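Local coordinates for protein ferritin light chain (Trichoplusia ni, PDB 1Z6O) that forms, with the heavy chain, a 24-subunit secreted shell that stores iron, and probably promotes nucleation of the ferrihydrite core, at residues Glu40-Lys46 against Met101-Ser107; His48-Tyr53 against Ala83-Thr87; Lys86-Ile90 against Tyr162-Phe167. All coordinates share one frame; numbering follows the deposited sequence.

Contact 1. Residues Glu40-Lys46 against Met101-Ser107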
loop_
_atom_site.group_PDB
_atom_site.type_symbol
_atom_site.label_atom_id
_atom_site.label_comp_id
_atom_site.label_asym_id
_atom_site.label_seq_id
_atom_site.Cartn_x
_atom_site.Cartn_y
_atom_site.Cartn_z
ATOM N N GLU A 40 36.803 41.310 21.451
ATOM C CA GLU A 40 37.140 40.867 20.090
ATOM C C GLU A 40 35.972 40.089 19.464
ATOM O O GLU A 40 35.725 40.199 18.265
ATOM C CB GLU A 40 38.389 39.977 20.093
ATOM C CG GLU A 40 39.676 40.752 20.344
ATOM C CD GLU A 40 39.966 41.773 19.251
ATOM O OE1 GLU A 40 40.524 42.842 19.584
ATOM O OE2 GLU A 40 39.652 41.509 18.063
ATOM N N LEU A 41 35.260 39.305 20.268
ATOM C CA LEU A 41 34.129 38.553 19.727
ATOM C C LEU A 41 33.050 39.534 19.260
ATOM O O LEU A 41 32.426 39.339 18.215
ATOM C CB LEU A 41 33.570 37.595 20.781
ATOM C CG LEU A 41 32.590 36.555 20.216
ATOM C CD1 LEU A 41 33.328 35.653 19.205
ATOM C CD2 LEU A 41 31.995 35.719 21.359
ATOM N N GLN A 42 32.826 40.601 20.026
ATOM C CA GLN A 42 31.844 41.605 19.618
ATOM C C GLN A 42 32.285 42.265 18.311
ATOM O O GLN A 42 31.469 42.483 17.412
ATOM C CB GLN A 42 31.693 42.685 20.693
ATOM C CG GLN A 42 31.035 42.188 21.977
ATOM C CD GLN A 42 31.007 43.268 23.043
ATOM O OE1 GLN A 42 30.641 44.400 22.766
ATOM N NE2 GLN A 42 31.380 42.917 24.262
ATOM N N ALA A 43 33.569 42.603 18.204
ATOM C CA ALA A 43 34.070 43.229 16.977
ATOM C C ALA A 43 34.004 42.249 15.792
ATOM O O ALA A 43 33.945 42.666 14.638
ATOM C CB ALA A 43 35.530 43.721 17.176
ATOM N N TYR A 44 34.025 40.950 16.078
ATOM C CA TYR A 44 33.958 39.936 15.018
ATOM C C TYR A 44 32.534 39.901 14.440
ATOM O O TYR A 44 32.349 39.688 13.240
ATOM C CB TYR A 44 34.351 38.558 15.584
ATOM C CG TYR A 44 34.765 37.533 14.531
ATOM C CD1 TYR A 44 35.524 37.910 13.414
ATOM C CD2 TYR A 44 34.474 36.182 14.702
ATOM C CE1 TYR A 44 35.994 36.950 12.497
ATOM C CE2 TYR A 44 34.933 35.215 13.792
ATOM C CZ TYR A 44 35.693 35.608 12.698
ATOM O OH TYR A 44 36.157 34.648 11.811
ATOM N N ALA A 45 31.524 40.110 15.288
ATOM C CA ALA A 45 30.143 40.155 14.796
ATOM C C ALA A 45 30.029 41.378 13.881
ATOM O O ALA A 45 29.394 41.337 12.830
ATOM C CB ALA A 45 29.157 40.295 15.965
ATOM N N LYS A 46 30.656 42.471 14.294
ATOM C CA LYS A 46 30.620 43.708 13.522
ATOM C C LYS A 46 31.298 43.542 12.161
ATOM O O LYS A 46 30.824 44.076 11.152
ATOM C CB LYS A 46 31.297 44.821 14.326
ATOM C CG LYS A 46 31.402 46.159 13.608
ATOM C CD LYS A 46 32.138 47.162 14.491
ATOM C CE LYS A 46 32.598 48.367 13.699
ATOM N NZ LYS A 46 33.317 49.328 14.575
ATOM N N MET A 101 26.233 42.838 23.566
ATOM C CA MET A 101 26.770 43.276 22.296
ATOM C C MET A 101 26.881 44.794 22.217
ATOM O O MET A 101 25.970 45.507 22.606
ATOM C CB MET A 101 25.875 42.750 21.170
ATOM C CG MET A 101 26.317 43.140 19.778
ATOM S SD MET A 101 27.969 42.486 19.386
ATOM C CE MET A 101 28.334 43.452 17.952
ATOM N N ASN A 102 28.013 45.276 21.721
ATOM C CA ASN A 102 28.242 46.713 21.542
ATOM C C ASN A 102 28.593 46.839 20.057
ATOM O O ASN A 102 29.640 46.366 19.631
ATOM C CB ASN A 102 29.423 47.158 22.415
ATOM C CG ASN A 102 29.871 48.582 22.125
ATOM O OD1 ASN A 102 29.361 49.246 21.218
ATOM N ND2 ASN A 102 30.845 49.053 22.894
ATOM N N PHE A 103 27.728 47.468 19.269
ATOM C CA PHE A 103 27.989 47.573 17.835
ATOM C C PHE A 103 29.075 48.551 17.410
ATOM O O PHE A 103 29.367 48.676 16.221
ATOM C CB PHE A 103 26.695 47.883 17.077
ATOM C CG PHE A 103 25.702 46.753 17.112
ATOM C CD1 PHE A 103 24.841 46.603 18.190
ATOM C CD2 PHE A 103 25.669 45.814 16.091
ATOM C CE1 PHE A 103 23.952 45.525 18.254
ATOM C CE2 PHE A 103 24.782 44.731 16.145
ATOM C CZ PHE A 103 23.926 44.591 17.228
ATOM N N ASP A 104 29.680 49.238 18.367
ATOM C CA ASP A 104 30.745 50.172 18.024
ATOM C C ASP A 104 32.080 49.682 18.581
ATOM O O ASP A 104 33.031 50.450 18.690
ATOM C CB ASP A 104 30.446 51.558 18.587
ATOM C CG ASP A 104 31.035 52.677 17.724
ATOM O OD1 ASP A 104 32.026 52.425 17.000
ATOM O OD2 ASP A 104 30.505 53.811 17.771
ATOM N N GLN A 105 32.153 48.403 18.934
ATOM C CA GLN A 105 33.384 47.854 19.488
ATOM C C GLN A 105 34.412 47.638 18.391
ATOM O O GLN A 105 34.108 47.084 17.341
ATOM C CB GLN A 105 33.111 46.524 20.197
ATOM C CG GLN A 105 34.344 45.921 20.841
ATOM C CD GLN A 105 34.960 46.850 21.883
ATOM O OE1 GLN A 105 34.302 47.227 22.846
ATOM N NE2 GLN A 105 36.226 47.224 21.685
ATOM N N HIS A 106 35.639 48.072 18.635
ATOM C CA HIS A 106 36.693 47.902 17.647
ATOM C C HIS A 106 37.630 46.778 18.035
ATOM O O HIS A 106 37.755 46.434 19.208
ATOM C CB HIS A 106 37.478 49.206 17.491
ATOM C CG HIS A 106 36.651 50.339 16.968
ATOM N ND1 HIS A 106 36.097 50.331 15.705
ATOM C CD2 HIS A 106 36.241 51.490 17.551
ATOM C CE1 HIS A 106 35.381 51.428 15.533
ATOM N NE2 HIS A 106 35.451 52.148 16.639
ATOM N N SER A 107 38.272 46.193 17.032
ATOM C CA SER A 107 39.222 45.118 17.246
ATOM C C SER A 107 40.585 45.744 17.532
ATOM O O SER A 107 40.851 46.862 17.107
ATOM C CB SER A 107 39.335 44.262 15.985
ATOM O OG SER A 107 40.385 43.318 16.112
HETATM O O HOH W 1 38.971 44.262 21.345
HETATM O O HOH W 2 32.254 46.444 24.171
#
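E40 and S107 make the straightforward polar link between helix and loop: S107 OG gives its proton to E40 OE2 at 2.8 Å, on the syn lone pair of the carboxylate. The other oxygen, OE1, has partners of its own, the backbone N of T108 and a water at 2.7 Å from OE1. That water also donates to H106 O, a carbonyl already gripped by Q105 NE2 through a nearly linear bond (174°) that lies in the planes of both the amide and the carbonyl. S107 OG is used twice, since it also receives M109 N.

Further along, the amide of Q42 reaches the start of the loop. N102 N approaches Q42 OE1 at 3.0 Å, but the bond is bent to 121° and is weak. Q42 NE2, for its part, has a weak hydrogen bond to D99 OD2. A second water lies 2.6 Å from Q105 OE1. It accepts from N102 ND2, and Q42 OE1 as well as Q105 OE1 is within its donating reach. N102 OD1 turns back to D104 N (2.9 Å), which comes from above the carbonyl plane, and this Asx turn overlaps the type I turn from N102 to Q105.

Apolar atoms fill in between these bonds. M101, bent at chi2 (61°), brings CE to 3.8 Å from A45 CB, and A43 CB rests against the backbone from Q105 to S107. K46 is extended throughout; its CD lies 3.5 Å from Q105 O and also near F103 O, carrying NZ to the H106 ring.

F103 and M101 also pack on a heavy chain, so this side of the loop meets a second subunit. Such a contact is a feature of the ferritin four-helix bundle, in which the long crossover between helices 70-96 and 122-148 runs along the first bundle helix.

Contact 2. Residues His48-Tyr53 against Ala83-Thr87; sequences HLERSY and AWSKT
H48 leans from helix 37-61 across to helix 70-96, and following it outward shows how one side chain can serve several neighbours. Its CB sits 3.4 Å from T87 OG1 and close to A83 O, next to a hydrogen bond that belongs wholly to the other helix: T87 OG1 donates to A83 O at 2.8 Å, and T87 N reaches the same oxygen from the opposite face of the carbonyl. Past CG the ring lies alongside K86, with H48 CD2 3.6 Å from K86 CB. NE2 is a little farther from that carbon. ND1, on the far side of the ring, bonds instead to Y44 O one turn back.

One turn on, S52 and A83 form the close point, their CA atoms 4.9 Å apart and their CB atoms at 3.7 Å. S52 OG, with chi1 at 71°, folds back to donate to L49 O (2.7 Å), which satisfies the hydroxyl within its own helix. Beyond it L49 CD1 lies 3.6 Å from W84 CZ3, the two side chains running side by side, with Y53 CE1 also next to W84 CZ3.

The two short segments run nearly antiparallel, 157° between their directions. W84 and Y53 carry their polar ends outward to S65 and S36 of a heavy chain, whereas H48 faces inward, against F167 of helix 157-190 and L136 of helix 122-148.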
loop_
_atom_site.group_PDB
_atom_site.type_symbol
_atom_site.label_atom_id
_atom_site.label_comp_id
_atom_site.label_asym_id
_atom_site.label_seq_id
_atom_site.Cartn_x
_atom_site.Cartn_y
_atom_site.Cartn_z
ATOM N N HIS A 48 31.555 40.723 10.450
ATOM C CA HIS A 48 30.676 39.914 9.603
ATOM C C HIS A 48 29.508 40.753 9.098
ATOM O O HIS A 48 29.078 40.606 7.961
ATOM C CB HIS A 48 30.115 38.697 10.357
ATOM C CG HIS A 48 31.064 37.538 10.426
ATOM N ND1 HIS A 48 32.050 37.436 11.384
ATOM C CD2 HIS A 48 31.185 36.439 9.639
ATOM C CE1 HIS A 48 32.738 36.322 11.186
ATOM N NE2 HIS A 48 32.233 35.701 10.133
ATOM N N LEU A 49 28.989 41.628 9.950
ATOM C CA LEU A 49 27.857 42.468 9.557
ATOM C C LEU A 49 28.246 43.373 8.387
ATOM O O LEU A 49 27.527 43.472 7.388
ATOM C CB LEU A 49 27.408 43.313 10.760
ATOM C CG LEU A 49 26.287 44.334 10.524
ATOM C CD1 LEU A 49 25.035 43.631 9.964
ATOM C CD2 LEU A 49 25.970 45.028 11.857
ATOM N N GLU A 50 29.391 44.034 8.513
ATOM C CA GLU A 50 29.874 44.919 7.459
ATOM C C GLU A 50 30.134 44.134 6.181
ATOM O O GLU A 50 29.744 44.561 5.092
ATOM C CB GLU A 50 31.169 45.623 7.905
ATOM C CG GLU A 50 30.940 46.510 9.131
ATOM C CD GLU A 50 32.230 47.012 9.782
ATOM O OE1 GLU A 50 33.291 46.361 9.617
ATOM O OE2 GLU A 50 32.166 48.049 10.484
ATOM N N ARG A 51 30.798 42.990 6.297
ATOM C CA ARG A 51 31.070 42.206 5.098
ATOM C C ARG A 51 29.793 41.660 4.465
ATOM O O ARG A 51 29.737 41.539 3.239
ATOM C CB ARG A 51 32.030 41.044 5.391
ATOM C CG ARG A 51 33.454 41.478 5.704
ATOM C CD ARG A 51 34.058 42.331 4.585
ATOM N NE ARG A 51 35.443 42.681 4.902
ATOM C CZ ARG A 51 36.047 43.797 4.509
ATOM N NH1 ARG A 51 35.393 44.689 3.775
ATOM N NH2 ARG A 51 37.307 44.026 4.866
ATOM N N SER A 52 28.772 41.331 5.268
ATOM C CA SER A 52 27.548 40.808 4.659
ATOM C C SER A 52 26.987 41.833 3.682
ATOM O O SER A 52 26.556 41.476 2.584
ATOM C CB SER A 52 26.474 40.427 5.705
ATOM O OG SER A 52 25.896 41.557 6.335
ATOM N N TYR A 53 26.995 43.105 4.067
ATOM C CA TYR A 53 26.485 44.139 3.172
ATOM C C TYR A 53 27.449 44.443 2.014
ATOM O O TYR A 53 26.997 44.776 0.921
ATOM C CB TYR A 53 26.095 45.400 3.977
ATOM C CG TYR A 53 24.693 45.257 4.553
ATOM C CD1 TYR A 53 24.473 45.093 5.929
ATOM C CD2 TYR A 53 23.585 45.247 3.705
ATOM C CE1 TYR A 53 23.172 44.923 6.438
ATOM C CE2 TYR A 53 22.294 45.075 4.199
ATOM C CZ TYR A 53 22.092 44.918 5.558
ATOM O OH TYR A 53 20.802 44.780 6.014
ATOM N N ALA A 83 27.398 35.465 5.978
ATOM C CA ALA A 83 27.942 36.454 6.903
ATOM C C ALA A 83 26.823 37.083 7.751
ATOM O O ALA A 83 27.035 37.410 8.924
ATOM C CB ALA A 83 28.711 37.534 6.130
ATOM N N TRP A 84 25.632 37.247 7.171
ATOM C CA TRP A 84 24.502 37.811 7.920
ATOM C C TRP A 84 24.104 36.817 9.016
ATOM O O TRP A 84 23.902 37.174 10.179
ATOM C CB TRP A 84 23.309 38.054 6.978
ATOM C CG TRP A 84 22.044 38.472 7.697
ATOM C CD1 TRP A 84 20.932 37.707 7.915
ATOM C CD2 TRP A 84 21.774 39.751 8.279
ATOM N NE1 TRP A 84 19.979 38.437 8.599
ATOM C CE2 TRP A 84 20.472 39.693 8.835
ATOM C CE3 TRP A 84 22.504 40.949 8.382
ATOM C CZ2 TRP A 84 19.881 40.788 9.485
ATOM C CZ3 TRP A 84 21.914 42.042 9.025
ATOM C CH2 TRP A 84 20.613 41.950 9.569
ATOM N N SER A 85 23.998 35.552 8.638
ATOM C CA SER A 85 23.636 34.515 9.590
ATOM C C SER A 85 24.679 34.408 10.721
ATOM O O SER A 85 24.324 34.222 11.891
ATOM C CB SER A 85 23.495 33.179 8.844
ATOM O OG SER A 85 23.255 32.129 9.751
ATOM N N LYS A 86 25.959 34.526 10.381
ATOM C CA LYS A 86 27.019 34.455 11.395
ATOM C C LYS A 86 26.976 35.659 12.327
ATOM O O LYS A 86 27.333 35.556 13.498
ATOM C CB LYS A 86 28.405 34.388 10.745
ATOM C CG LYS A 86 28.721 33.044 10.067
ATOM C CD LYS A 86 28.655 31.889 11.056
ATOM C CE LYS A 86 28.994 30.552 10.380
ATOM N NZ LYS A 86 28.890 29.371 11.299
ATOM N N THR A 87 26.571 36.809 11.803
ATOM C CA THR A 87 26.476 38.010 12.630
ATOM C C THR A 87 25.509 37.728 13.784
ATOM O O THR A 87 25.804 38.002 14.949
ATOM C CB THR A 87 25.927 39.215 11.822
ATOM O OG1 THR A 87 26.849 39.551 10.777
ATOM C CG2 THR A 87 25.750 40.441 12.731
#

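Contact 3. Residues Lys86-Ile90 against Tyr162-Phe167; sequences KTIDI and YLEEEF. With FE (Fe (III) ion), chain Y; CA (calcium ion), chain Z.
K86 NZ is held from several directions at once. It donates to E166 O at 2.8 Å. E166 OE1, 3.7 Å from K86 NZ, adds a long salt bridge. The ammonium also stands over the face of the F167 ring in a cation-pi contact, 4.9 Å from K86 NZ to the ring centroid and 11° off the normal. The bend at chi2 (-59°) sends the chain past the ring, with K86 CD 3.7 Å from F167 CE2.

Farther along helix 70-96, D89 OD1 accepts from Y162 OH at 2.6 Å. The carboxylate oxygen lies at the ring edge, near the ring plane, but the hydroxyl meets it 37° above the carboxylate plane. Y162 CZ meets the edge of the F167 ring. I90 lies against both residues, CG1 3.5 Å from F167 CZ and bordering Y162 OH. The Y162 ring also stacks with H93.

E164 and E165 project from the other side of helix 157-190, toward metals shared with two other copies of the light chain. E164 OE1 binds calcium at 2.3 Å, joined by Q161, and E165 OE2 binds iron at 2.2 Å together with E165 of each neighbour, as expected at a threefold channel.

One face of helix 157-190 thus packs on helix 70-96 while another presents acidic ligands to the threefold axis. The positive charge of K86, near E166 and not far from D89, may partly offset the repulsion between the two carboxylates.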
loop_
_atom_site.group_PDB
_atom_site.type_symbol
_atom_site.label_atom_id
_atom_site.label_comp_id
_atom_site.label_asym_id
_atom_site.label_seq_id
_atom_site.Cartn_x
_atom_site.Cartn_y
_atom_site.Cartn_z
ATOM N N LYS A 86 25.959 34.526 10.381
ATOM C CA LYS A 86 27.019 34.455 11.395
ATOM C C LYS A 86 26.976 35.659 12.327
ATOM O O LYS A 86 27.333 35.556 13.498
ATOM C CB LYS A 86 28.405 34.388 10.745
ATOM C CG LYS A 86 28.721 33.044 10.067
ATOM C CD LYS A 86 28.655 31.889 11.056
ATOM C CE LYS A 86 28.994 30.552 10.380
ATOM N NZ LYS A 86 28.890 29.371 11.299
ATOM N N THR A 87 26.571 36.809 11.803
ATOM C CA THR A 87 26.476 38.010 12.630
ATOM C C THR A 87 25.509 37.728 13.784
ATOM O O THR A 87 25.804 38.002 14.949
ATOM C CB THR A 87 25.927 39.215 11.822
ATOM O OG1 THR A 87 26.849 39.551 10.777
ATOM C CG2 THR A 87 25.750 40.441 12.731
ATOM N N ILE A 88 24.347 37.176 13.454
ATOM C CA ILE A 88 23.352 36.890 14.479
ATOM C C ILE A 88 23.839 35.799 15.432
ATOM O O ILE A 88 23.641 35.886 16.646
ATOM C CB ILE A 88 22.008 36.503 13.826
ATOM C CG1 ILE A 88 21.419 37.744 13.130
ATOM C CG2 ILE A 88 21.021 35.981 14.888
ATOM C CD1 ILE A 88 20.221 37.436 12.231
ATOM N N ASP A 89 24.490 34.782 14.885
ATOM C CA ASP A 89 25.013 33.700 15.713
ATOM C C ASP A 89 26.053 34.217 16.720
ATOM O O ASP A 89 26.049 33.814 17.884
ATOM C CB ASP A 89 25.658 32.617 14.839
ATOM C CG ASP A 89 25.994 31.359 15.639
ATOM O OD1 ASP A 89 27.188 31.087 15.889
ATOM O OD2 ASP A 89 25.048 30.649 16.038
ATOM N N ILE A 90 26.945 35.100 16.282
ATOM C CA ILE A 90 27.961 35.631 17.201
ATOM C C ILE A 90 27.314 36.496 18.281
ATOM O O ILE A 90 27.693 36.429 19.450
ATOM C CB ILE A 90 29.026 36.455 16.442
ATOM C CG1 ILE A 90 29.818 35.531 15.506
ATOM C CG2 ILE A 90 30.002 37.127 17.445
ATOM C CD1 ILE A 90 30.591 36.296 14.405
ATOM N N TYR A 162 34.211 26.957 20.032
ATOM C CA TYR A 162 33.161 27.610 19.235
ATOM C C TYR A 162 33.769 28.101 17.907
ATOM O O TYR A 162 33.210 27.870 16.830
ATOM C CB TYR A 162 32.576 28.797 20.015
ATOM C CG TYR A 162 31.666 29.703 19.205
ATOM C CD1 TYR A 162 30.507 29.212 18.601
ATOM C CD2 TYR A 162 31.948 31.060 19.078
ATOM C CE1 TYR A 162 29.643 30.069 17.884
ATOM C CE2 TYR A 162 31.096 31.918 18.375
ATOM C CZ TYR A 162 29.953 31.416 17.784
ATOM O OH TYR A 162 29.132 32.275 17.091
ATOM N N LEU A 163 34.918 28.770 17.975
ATOM C CA LEU A 163 35.569 29.250 16.755
ATOM C C LEU A 163 36.006 28.082 15.870
ATOM O O LEU A 163 35.832 28.122 14.652
ATOM C CB LEU A 163 36.792 30.118 17.095
ATOM C CG LEU A 163 36.469 31.460 17.769
ATOM C CD1 LEU A 163 37.762 32.102 18.283
ATOM C CD2 LEU A 163 35.756 32.383 16.757
ATOM N N GLU A 164 36.572 27.045 16.479
ATOM C CA GLU A 164 37.029 25.880 15.726
ATOM C C GLU A 164 35.898 25.229 14.949
ATOM O O GLU A 164 36.033 24.941 13.763
ATOM C CB GLU A 164 37.653 24.836 16.673
ATOM C CG GLU A 164 39.024 25.272 17.217
ATOM C CD GLU A 164 39.544 24.400 18.358
ATOM O OE1 GLU A 164 38.945 23.346 18.660
ATOM O OE2 GLU A 164 40.567 24.779 18.961
ATOM N N GLU A 165 34.776 25.016 15.626
ATOM C CA GLU A 165 33.625 24.351 15.029
ATOM C C GLU A 165 32.791 25.179 14.053
ATOM O O GLU A 165 32.399 24.700 12.991
ATOM C CB GLU A 165 32.689 23.867 16.140
ATOM C CG GLU A 165 33.258 22.782 17.036
ATOM C CD GLU A 165 33.187 21.416 16.383
ATOM O OE1 GLU A 165 32.293 21.230 15.534
ATOM O OE2 GLU A 165 34.003 20.531 16.726
ATOM N N GLU A 166 32.516 26.422 14.414
ATOM C CA GLU A 166 31.643 27.254 13.597
ATOM C C GLU A 166 32.291 28.152 12.568
ATOM O O GLU A 166 31.606 28.651 11.681
ATOM C CB GLU A 166 30.773 28.114 14.520
ATOM C CG GLU A 166 29.946 27.303 15.497
ATOM C CD GLU A 166 29.032 26.319 14.789
ATOM O OE1 GLU A 166 28.284 26.749 13.880
ATOM O OE2 GLU A 166 29.061 25.120 15.137
ATOM N N PHE A 167 33.595 28.375 12.676
ATOM C CA PHE A 167 34.254 29.270 11.731
ATOM C C PHE A 167 35.479 28.700 11.037
ATOM O O PHE A 167 35.552 28.643 9.812
ATOM C CB PHE A 167 34.677 30.564 12.444
ATOM C CG PHE A 167 33.517 31.366 12.968
ATOM C CD1 PHE A 167 32.942 31.062 14.206
ATOM C CD2 PHE A 167 32.941 32.363 12.184
ATOM C CE1 PHE A 167 31.798 31.741 14.654
ATOM C CE2 PHE A 167 31.797 33.046 12.619
ATOM C CZ PHE A 167 31.225 32.730 13.858
HETATM FE FE FE Y . 33.386 18.441 16.537
HETATM CA CA CA Z . 38.370 21.202 19.043
#

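How the contacts relate
The three contacts show a bundle being assembled around shared helices. Contacts 1 and 2 occupy successive parts of helix 37-61, their centres 12 Å apart; contact 2 is nested inside the loop that contact 1 closes. Contacts 2 and 3 share K86 and T87 on helix 70-96, and their centres are 11 Å apart. The interior joins all three: A45 CB of contact 1 lies 3.6 Å from I90 CG2 of contact 3, and H48 NE2 of contact 2 is 3.7 Å from F167 CE2. Contact 3 alone reaches the metals, through E164 and E165; the shared K86 stays well away from the iron.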